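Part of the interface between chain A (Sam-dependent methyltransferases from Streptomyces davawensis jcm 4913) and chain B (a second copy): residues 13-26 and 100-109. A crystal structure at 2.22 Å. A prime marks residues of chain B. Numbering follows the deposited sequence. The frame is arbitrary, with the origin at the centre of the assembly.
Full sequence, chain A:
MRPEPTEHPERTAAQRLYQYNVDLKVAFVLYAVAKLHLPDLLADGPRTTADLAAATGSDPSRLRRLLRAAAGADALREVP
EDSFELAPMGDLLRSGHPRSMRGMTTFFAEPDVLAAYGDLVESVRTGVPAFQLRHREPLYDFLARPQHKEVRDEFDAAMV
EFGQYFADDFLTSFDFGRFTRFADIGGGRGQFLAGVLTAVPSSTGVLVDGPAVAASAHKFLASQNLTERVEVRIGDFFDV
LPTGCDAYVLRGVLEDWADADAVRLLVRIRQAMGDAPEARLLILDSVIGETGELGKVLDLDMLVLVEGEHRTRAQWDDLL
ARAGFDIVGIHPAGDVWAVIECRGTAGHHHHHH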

ATOM      1  N   ALA A  13      -8.769 -11.096  10.682  1.00 43.51           N
ATOM      2  CA  ALA A  13      -7.380 -10.683  10.541  1.00 40.25           C
ATOM      3  C   ALA A  13      -6.854 -11.097   9.171  1.00 34.89           C
ATOM      4  O   ALA A  13      -6.126 -10.345   8.523  1.00 30.90           O
ATOM      5  N   ALA A  14      -7.246 -12.289   8.729  1.00 31.82           N
ATOM      6  CA  ALA A  14      -6.820 -12.801   7.436  1.00 31.64           C
ATOM      7  C   ALA A  14      -7.296 -11.889   6.310  1.00 45.62           C
ATOM      8  O   ALA A  14      -6.520 -11.548   5.416  1.00 42.82           O
ATOM      9  N   GLN A  15      -8.562 -11.477   6.368  1.00 33.66           N
ATOM     10  CA  GLN A  15      -9.125 -10.605   5.340  1.00 32.31           C
ATOM     11  C   GLN A  15      -8.425  -9.254   5.292  1.00 27.90           C
ATOM     12  O   GLN A  15      -8.173  -8.720   4.215  1.00 37.08           O
ATOM     13  N   ARG A  16      -8.119  -8.700   6.459  1.00 28.08           N
ATOM     14  CA  ARG A  16      -7.397  -7.439   6.528  1.00 33.38           C
ATOM     15  C   ARG A  16      -6.002  -7.548   5.908  1.00 33.60           C
ATOM     16  O   ARG A  16      -5.568  -6.645   5.204  1.00 34.37           O
ATOM     17  N   LEU A  17      -5.306  -8.650   6.173  1.00 34.12           N
ATOM     18  CA  LEU A  17      -3.958  -8.846   5.638  1.00 35.49           C
ATOM     19  C   LEU A  17      -3.968  -8.957   4.116  1.00 29.81           C
ATOM     20  O   LEU A  17      -3.160  -8.329   3.438  1.00 33.26           O
ATOM     21  N   TYR A  18      -4.886  -9.754   3.579  1.00 30.60           N
ATOM     22  CA  TYR A  18      -5.008  -9.873   2.132  1.00 39.25           C
ATOM     23  C   TYR A  18      -5.361  -8.525   1.494  1.00 39.28           C
ATOM     24  O   TYR A  18      -4.911  -8.210   0.391  1.00 33.54           O
ATOM     25  N   GLN A  19      -6.159  -7.730   2.196  1.00 33.84           N
ATOM     26  CA  GLN A  19      -6.621  -6.451   1.667  1.00 29.63           C
ATOM     27  C   GLN A  19      -5.482  -5.420   1.599  1.00 36.33           C
ATOM     28  O   GLN A  19      -5.441  -4.597   0.685  1.00 38.12           O
ATOM     29  N   TYR A  20      -4.560  -5.466   2.557  1.00 34.00           N
ATOM     30  CA  TYR A  20      -3.376  -4.603   2.501  1.00 28.25           C
ATOM     31  C   TYR A  20      -2.509  -4.947   1.295  1.00 33.79           C
ATOM     32  O   TYR A  20      -1.907  -4.065   0.682  1.00 40.01           O
ATOM     33  N   ASN A  21      -2.441  -6.235   0.967  1.00 32.77           N
ATOM     34  CA  ASN A  21      -1.714  -6.696  -0.211  1.00 31.61           C
ATOM     35  C   ASN A  21      -2.335  -6.133  -1.487  1.00 37.16           C
ATOM     36  O   ASN A  21      -1.632  -5.678  -2.385  1.00 43.22           O
ATOM     37  N   VAL A  22      -3.663  -6.155  -1.547  1.00 35.08           N
ATOM     38  CA  VAL A  22      -4.398  -5.621  -2.684  1.00 34.06           C
ATOM     39  C   VAL A  22      -4.269  -4.100  -2.800  1.00 27.42           C
ATOM     40  O   VAL A  22      -4.010  -3.572  -3.882  1.00 31.78           O
ATOM     41  N   ASP A  23      -4.440  -3.397  -1.685  1.00 23.11           N
ATOM     42  CA  ASP A  23      -4.407  -1.941  -1.709  1.00 30.73           C
ATOM     43  C   ASP A  23      -2.992  -1.433  -2.020  1.00 37.21           C
ATOM     44  O   ASP A  23      -2.807  -0.302  -2.477  1.00 31.36           O
ATOM     45  N   LEU A  24      -2.002  -2.286  -1.790  1.00 34.26           N
ATOM     46  CA  LEU A  24      -0.632  -1.983  -2.168  1.00 28.49           C
ATOM     47  C   LEU A  24      -0.513  -1.933  -3.694  1.00 27.41           C
ATOM     48  O   LEU A  24       0.037  -0.986  -4.248  1.00 32.01           O
ATOM     49  N   LYS A  25      -1.050  -2.945  -4.370  1.00 27.90           N
ATOM     50  CA  LYS A  25      -1.095  -2.958  -5.828  1.00 29.79           C
ATOM     51  C   LYS A  25      -1.885  -1.774  -6.392  1.00 36.01           C
ATOM     52  O   LYS A  25      -1.521  -1.204  -7.418  1.00 40.37           O
ATOM     53  N   VAL A  26      -2.976  -1.415  -5.726  1.00 31.48           N
ATOM     54  CA  VAL A  26      -3.773  -0.277  -6.160  1.00 28.15           C
ATOM     55  C   VAL A  26      -2.954   1.015  -6.088  1.00 36.15           C
ATOM     56  O   VAL A  26      -3.024   1.854  -6.990  1.00 34.32           O
TER
ATOM     57  N   SER B 100      -0.430 -19.197   8.345  1.00 40.78           N
ATOM     58  CA  SER B 100       0.366 -17.977   8.261  1.00 38.57           C
ATOM     59  C   SER B 100       0.146 -17.199   6.962  1.00 38.06           C
ATOM     60  O   SER B 100      -0.173 -17.780   5.927  1.00 40.24           O
ATOM     61  N   MET B 101       0.318 -15.883   7.023  1.00 33.72           N
ATOM     62  CA  MET B 101       0.254 -15.056   5.826  1.00 33.64           C
ATOM     63  C   MET B 101       1.476 -14.146   5.752  1.00 33.35           C
ATOM     64  O   MET B 101       1.433 -13.069   5.156  1.00 33.18           O
ATOM     65  N   ARG B 102       2.565 -14.598   6.359  1.00 30.18           N
ATOM     66  CA  ARG B 102       3.816 -13.849   6.368  1.00 39.10           C
ATOM     67  C   ARG B 102       4.413 -13.753   4.969  1.00 37.48           C
ATOM     68  O   ARG B 102       5.084 -12.776   4.635  1.00 39.81           O
ATOM     69  N   GLY B 103       4.165 -14.775   4.156  1.00 32.42           N
ATOM     70  CA  GLY B 103       4.705 -14.829   2.809  1.00 35.84           C
ATOM     71  C   GLY B 103       4.284 -13.671   1.922  1.00 38.24           C
ATOM     72  O   GLY B 103       5.121 -13.034   1.276  1.00 32.84           O
ATOM     73  N   MET B 104       2.987 -13.387   1.884  1.00 33.41           N
ATOM     74  CA  MET B 104       2.495 -12.334   1.007  1.00 43.50           C
ATOM     75  C   MET B 104       2.781 -10.957   1.591  1.00 46.45           C
ATOM     76  O   MET B 104       2.901  -9.976   0.856  1.00 54.17           O
ATOM     77  N   THR B 105       2.894 -10.888   2.913  1.00 41.05           N
ATOM     78  CA  THR B 105       3.147  -9.622   3.583  1.00 35.00           C
ATOM     79  C   THR B 105       4.595  -9.169   3.376  1.00 33.47           C
ATOM     80  O   THR B 105       4.883  -7.973   3.370  1.00 41.41           O
ATOM     81  N   THR B 106       5.502 -10.123   3.189  1.00 25.12           N
ATOM     82  CA  THR B 106       6.917  -9.793   3.063  1.00 38.85           C
ATOM     83  C   THR B 106       7.391  -9.759   1.609  1.00 34.56           C
ATOM     84  O   THR B 106       8.095  -8.830   1.221  1.00 30.03           O
ATOM     85  N   PHE B 107       6.999 -10.748   0.806  1.00 35.60           N
ATOM     86  CA  PHE B 107       7.487 -10.829  -0.571  1.00 35.99           C
ATOM     87  C   PHE B 107       7.225  -9.559  -1.374  1.00 35.99           C
ATOM     88  O   PHE B 107       8.134  -9.034  -2.008  1.00 37.34           O
ATOM     89  N   PHE B 108       5.987  -9.071  -1.345  1.00 32.49           N
ATOM     90  CA  PHE B 108       5.595  -7.954  -2.204  1.00 38.87           C
ATOM     91  C   PHE B 108       6.119  -6.598  -1.732  1.00 47.96           C
ATOM     92  O   PHE B 108       5.967  -5.598  -2.434  1.00 56.16           O
ATOM     93  N   ALA B 109       6.747  -6.563  -0.561  1.00 47.38           N
ATOM     94  CA  ALA B 109       7.299  -5.318  -0.034  1.00 38.55           C
ATOM     95  C   ALA B 109       8.815  -5.401   0.034  1.00 42.84           C
ATOM     96  O   ALA B 109       9.483  -4.490   0.522  1.00 51.91           O
TER

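The two helices run nearly side by side, 25° apart with axes 9.7 Å at closest approach, so chain A meets its partner along one stripe: Ala14, Leu17, Tyr18, Asn21, Leu24 and Lys25. Met101′, at the N-cap position, is m, t, p; chi2 in t extends the chain to the sulfur, 3.8 Å from Met101′ SD to Ala14 CB, and chi3 in p turns the methyl, with Met101′ CE 3.9 Å from Tyr18 N and 3.5 Å from Ala14 O. Leu17 (m, t) points toward the partner and sets CD1 4.0 Å from Met101′ CB. Met104′ has chi1 p and chi2 t, which together place SD at the edge of the Tyr18 ring, 4.2 Å from CD1; Tyr18 itself is t.

Asn21, also t, points toward the partner and brings ND2 near both Met104′ and Phe108′: its ND2 lies 3.3 Å from Met104′ O and 3.4 Å from Phe108′ CD1. Phe108′, m with chi2 88°, points toward chain A and holds its ring near Asn21 ND2 and Lys25 NZ. Lys25 (m, t, t, m) leaves its helix sideways, but its end bends nearer, bringing NZ 3.9 Å from the Phe108′ ring centroid in an off-centre cation-pi contact. Leu24 (t, p) adds CD2 4.5 Å from Phe108′ CB.

Thr105′, in m, turns OG1 back to Met101′ O, a 2.9 Å hydrogen bond. A water donates to Leu17 O at 2.7 Å and, weakly, to Thr105′ OG1 at 3.3 Å, bridging the chains.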

ATOM      1  CB  ALA A  13      -6.526 -11.285  11.652  1.00 32.38           C
ATOM      2  CB  ALA A  14      -7.324 -14.216   7.229  1.00 33.08           C
ATOM      3  CB  GLN A  15     -10.628 -10.407   5.563  1.00 36.91           C
ATOM      4  CG  GLN A  15     -11.469 -11.591   5.093  1.00 49.47           C
ATOM      5  CD  GLN A  15     -12.910 -11.526   5.565  1.00 60.51           C
ATOM      6  OE1 GLN A  15     -13.238 -10.802   6.507  1.00 68.08           O
ATOM      7  NE2 GLN A  15     -13.782 -12.286   4.908  1.00 55.03           N
ATOM      8  CB  ARG A  16      -7.282  -6.962   7.974  1.00 33.10           C
ATOM      9  CG  ARG A  16      -8.577  -6.446   8.570  1.00 40.59           C
ATOM     10  CD  ARG A  16      -8.312  -5.782   9.913  1.00 49.11           C
ATOM     11  NE  ARG A  16      -7.340  -4.697   9.784  1.00 59.96           N
ATOM     12  CZ  ARG A  16      -6.851  -3.999  10.805  1.00 61.02           C
ATOM     13  NH1 ARG A  16      -7.245  -4.272  12.041  1.00 73.29           N
ATOM     14  NH2 ARG A  16      -5.971  -3.029  10.591  1.00 50.29           N
ATOM     15  CB  LEU A  17      -3.302 -10.087   6.253  1.00 28.70           C
ATOM     16  CG  LEU A  17      -2.594  -9.855   7.588  1.00 29.16           C
ATOM     17  CD1 LEU A  17      -2.053 -11.150   8.183  1.00 30.63           C
ATOM     18  CD2 LEU A  17      -1.470  -8.839   7.406  1.00 32.97           C
ATOM     19  CB  TYR A  18      -6.057 -10.923   1.748  1.00 38.57           C
ATOM     20  CG  TYR A  18      -6.202 -11.058   0.251  1.00 38.99           C
ATOM     21  CD1 TYR A  18      -5.257 -11.748  -0.490  1.00 40.42           C
ATOM     22  CD2 TYR A  18      -7.264 -10.467  -0.422  1.00 36.11           C
ATOM     23  CE1 TYR A  18      -5.364 -11.859  -1.860  1.00 40.61           C
ATOM     24  CE2 TYR A  18      -7.383 -10.577  -1.795  1.00 43.67           C
ATOM     25  CZ  TYR A  18      -6.427 -11.274  -2.508  1.00 43.33           C
ATOM     26  OH  TYR A  18      -6.530 -11.390  -3.874  1.00 51.52           O
ATOM     27  CB  GLN A  19      -7.784  -5.924   2.514  1.00 29.73           C
ATOM     28  CG  GLN A  19      -8.472  -4.695   1.948  1.00 42.12           C
ATOM     29  CD  GLN A  19      -9.162  -4.972   0.629  1.00 47.43           C
ATOM     30  OE1 GLN A  19     -10.029  -5.844   0.542  1.00 46.81           O
ATOM     31  NE2 GLN A  19      -8.778  -4.235  -0.410  1.00 39.31           N
ATOM     32  CB  TYR A  20      -2.546  -4.708   3.789  1.00 29.06           C
ATOM     33  CG  TYR A  20      -3.119  -3.919   4.943  1.00 29.09           C
ATOM     34  CD1 TYR A  20      -3.335  -2.550   4.827  1.00 33.49           C
ATOM     35  CD2 TYR A  20      -3.448  -4.538   6.145  1.00 31.75           C
ATOM     36  CE1 TYR A  20      -3.864  -1.818   5.866  1.00 31.16           C
ATOM     37  CE2 TYR A  20      -3.983  -3.808   7.200  1.00 35.66           C
ATOM     38  CZ  TYR A  20      -4.186  -2.447   7.049  1.00 33.26           C
ATOM     39  OH  TYR A  20      -4.707  -1.707   8.080  1.00 35.75           O
ATOM     40  CB  ASN A  21      -1.694  -8.226  -0.256  1.00 35.16           C
ATOM     41  CG  ASN A  21      -0.799  -8.769  -1.357  1.00 37.16           C
ATOM     42  OD1 ASN A  21      -1.276  -9.190  -2.412  1.00 36.96           O
ATOM     43  ND2 ASN A  21       0.506  -8.770  -1.110  1.00 36.86           N
ATOM     44  CB  VAL A  22      -5.889  -5.998  -2.593  1.00 36.81           C
ATOM     45  CG1 VAL A  22      -6.700  -5.281  -3.665  1.00 36.19           C
ATOM     46  CG2 VAL A  22      -6.057  -7.512  -2.694  1.00 27.07           C
ATOM     47  CB  ASP A  23      -4.925  -1.376  -0.380  1.00 34.20           C
ATOM     48  CG  ASP A  23      -6.431  -1.593  -0.197  1.00 45.80           C
ATOM     49  OD1 ASP A  23      -7.038  -2.323  -1.012  1.00 42.36           O
ATOM     50  OD2 ASP A  23      -7.012  -1.042   0.764  1.00 44.70           O
ATOM     51  CB  LEU A  24       0.323  -3.019  -1.570  1.00 34.18           C
ATOM     52  CG  LEU A  24       1.810  -2.916  -1.894  1.00 35.23           C
ATOM     53  CD1 LEU A  24       2.331  -1.517  -1.642  1.00 33.76           C
ATOM     54  CD2 LEU A  24       2.573  -3.919  -1.057  1.00 40.27           C
ATOM     55  CB  LYS A  25      -1.714  -4.263  -6.331  1.00 32.79           C
ATOM     56  CG  LYS A  25      -1.007  -5.525  -5.875  1.00 33.73           C
ATOM     57  CD  LYS A  25      -1.859  -6.749  -6.206  1.00 42.78           C
ATOM     58  CE  LYS A  25      -1.508  -7.938  -5.327  1.00 46.00           C
ATOM     59  NZ  LYS A  25      -0.081  -8.331  -5.474  1.00 48.78           N
ATOM     60  CB  VAL A  26      -5.064  -0.136  -5.320  1.00 26.70           C
ATOM     61  CG1 VAL A  26      -5.759   1.181  -5.618  1.00 21.97           C
ATOM     62  CG2 VAL A  26      -6.008  -1.315  -5.584  1.00 22.60           C
TER
ATOM     63  CB  SER B 100       1.852 -18.325   8.407  1.00 42.24           C
ATOM     64  OG  SER B 100       2.678 -17.250   7.993  1.00 56.70           O
ATOM     65  CB  MET B 101      -1.042 -14.242   5.800  1.00 32.51           C
ATOM     66  CG  MET B 101      -2.290 -15.114   5.711  1.00 37.81           C
ATOM     67  SD  MET B 101      -3.823 -14.182   5.829  1.00 49.05           S
ATOM     68  CE  MET B 101      -3.910 -13.499   4.176  1.00 31.51           C
ATOM     69  CB  ARG B 102       4.818 -14.500   7.322  1.00 26.28           C
ATOM     70  CG  ARG B 102       6.078 -13.688   7.568  1.00 30.94           C
ATOM     71  CD  ARG B 102       7.112 -14.538   8.274  1.00 31.04           C
ATOM     72  NE  ARG B 102       8.292 -13.773   8.654  1.00 29.32           N
ATOM     73  CZ  ARG B 102       9.378 -13.645   7.897  1.00 37.66           C
ATOM     74  NH1 ARG B 102       9.437 -14.233   6.706  1.00 31.40           N
ATOM     75  NH2 ARG B 102      10.407 -12.932   8.333  1.00 43.98           N
ATOM     76  CB  MET B 104       0.997 -12.497   0.753  1.00 41.56           C
ATOM     77  CG  MET B 104       0.126 -12.122   1.931  1.00 41.95           C
ATOM     78  SD  MET B 104      -1.617 -12.187   1.513  1.00 52.05           S
ATOM     79  CE  MET B 104      -1.810 -13.936   1.182  1.00 66.37           C
ATOM     80  CB  THR B 105       2.837  -9.719   5.090  1.00 36.26           C
ATOM     81  OG1 THR B 105       1.498 -10.191   5.268  1.00 37.65           O
ATOM     82  CG2 THR B 105       2.972  -8.358   5.766  1.00 36.79           C
ATOM     83  CB  THR B 106       7.802 -10.778   3.857  1.00 33.36           C
ATOM     84  OG1 THR B 106       7.502 -12.123   3.471  1.00 38.11           O
ATOM     85  CG2 THR B 106       7.554 -10.629   5.346  1.00 28.72           C
ATOM     86  CB  PHE B 107       6.870 -12.014  -1.327  1.00 28.51           C
ATOM     87  CG  PHE B 107       7.282 -12.070  -2.783  1.00 43.32           C
ATOM     88  CD1 PHE B 107       8.533 -12.550  -3.145  1.00 38.10           C
ATOM     89  CD2 PHE B 107       6.434 -11.612  -3.785  1.00 43.87           C
ATOM     90  CE1 PHE B 107       8.926 -12.590  -4.475  1.00 31.94           C
ATOM     91  CE2 PHE B 107       6.824 -11.647  -5.121  1.00 36.19           C
ATOM     92  CZ  PHE B 107       8.070 -12.142  -5.464  1.00 35.82           C
ATOM     93  CB  PHE B 108       4.067  -7.913  -2.342  1.00 30.09           C
ATOM     94  CG  PHE B 108       3.518  -9.046  -3.160  1.00 34.58           C
ATOM     95  CD1 PHE B 108       3.199 -10.256  -2.563  1.00 34.50           C
ATOM     96  CD2 PHE B 108       3.364  -8.917  -4.534  1.00 30.94           C
ATOM     97  CE1 PHE B 108       2.717 -11.315  -3.318  1.00 33.83           C
ATOM     98  CE2 PHE B 108       2.879  -9.968  -5.296  1.00 34.15           C
ATOM     99  CZ  PHE B 108       2.555 -11.170  -4.689  1.00 34.85           C
ATOM    100  CB  ALA B 109       6.713  -5.006   1.339  1.00 35.46           C
TER
HETATM  101  O   HOH W   1      -0.481  -7.973   3.753  1.00 32.75           O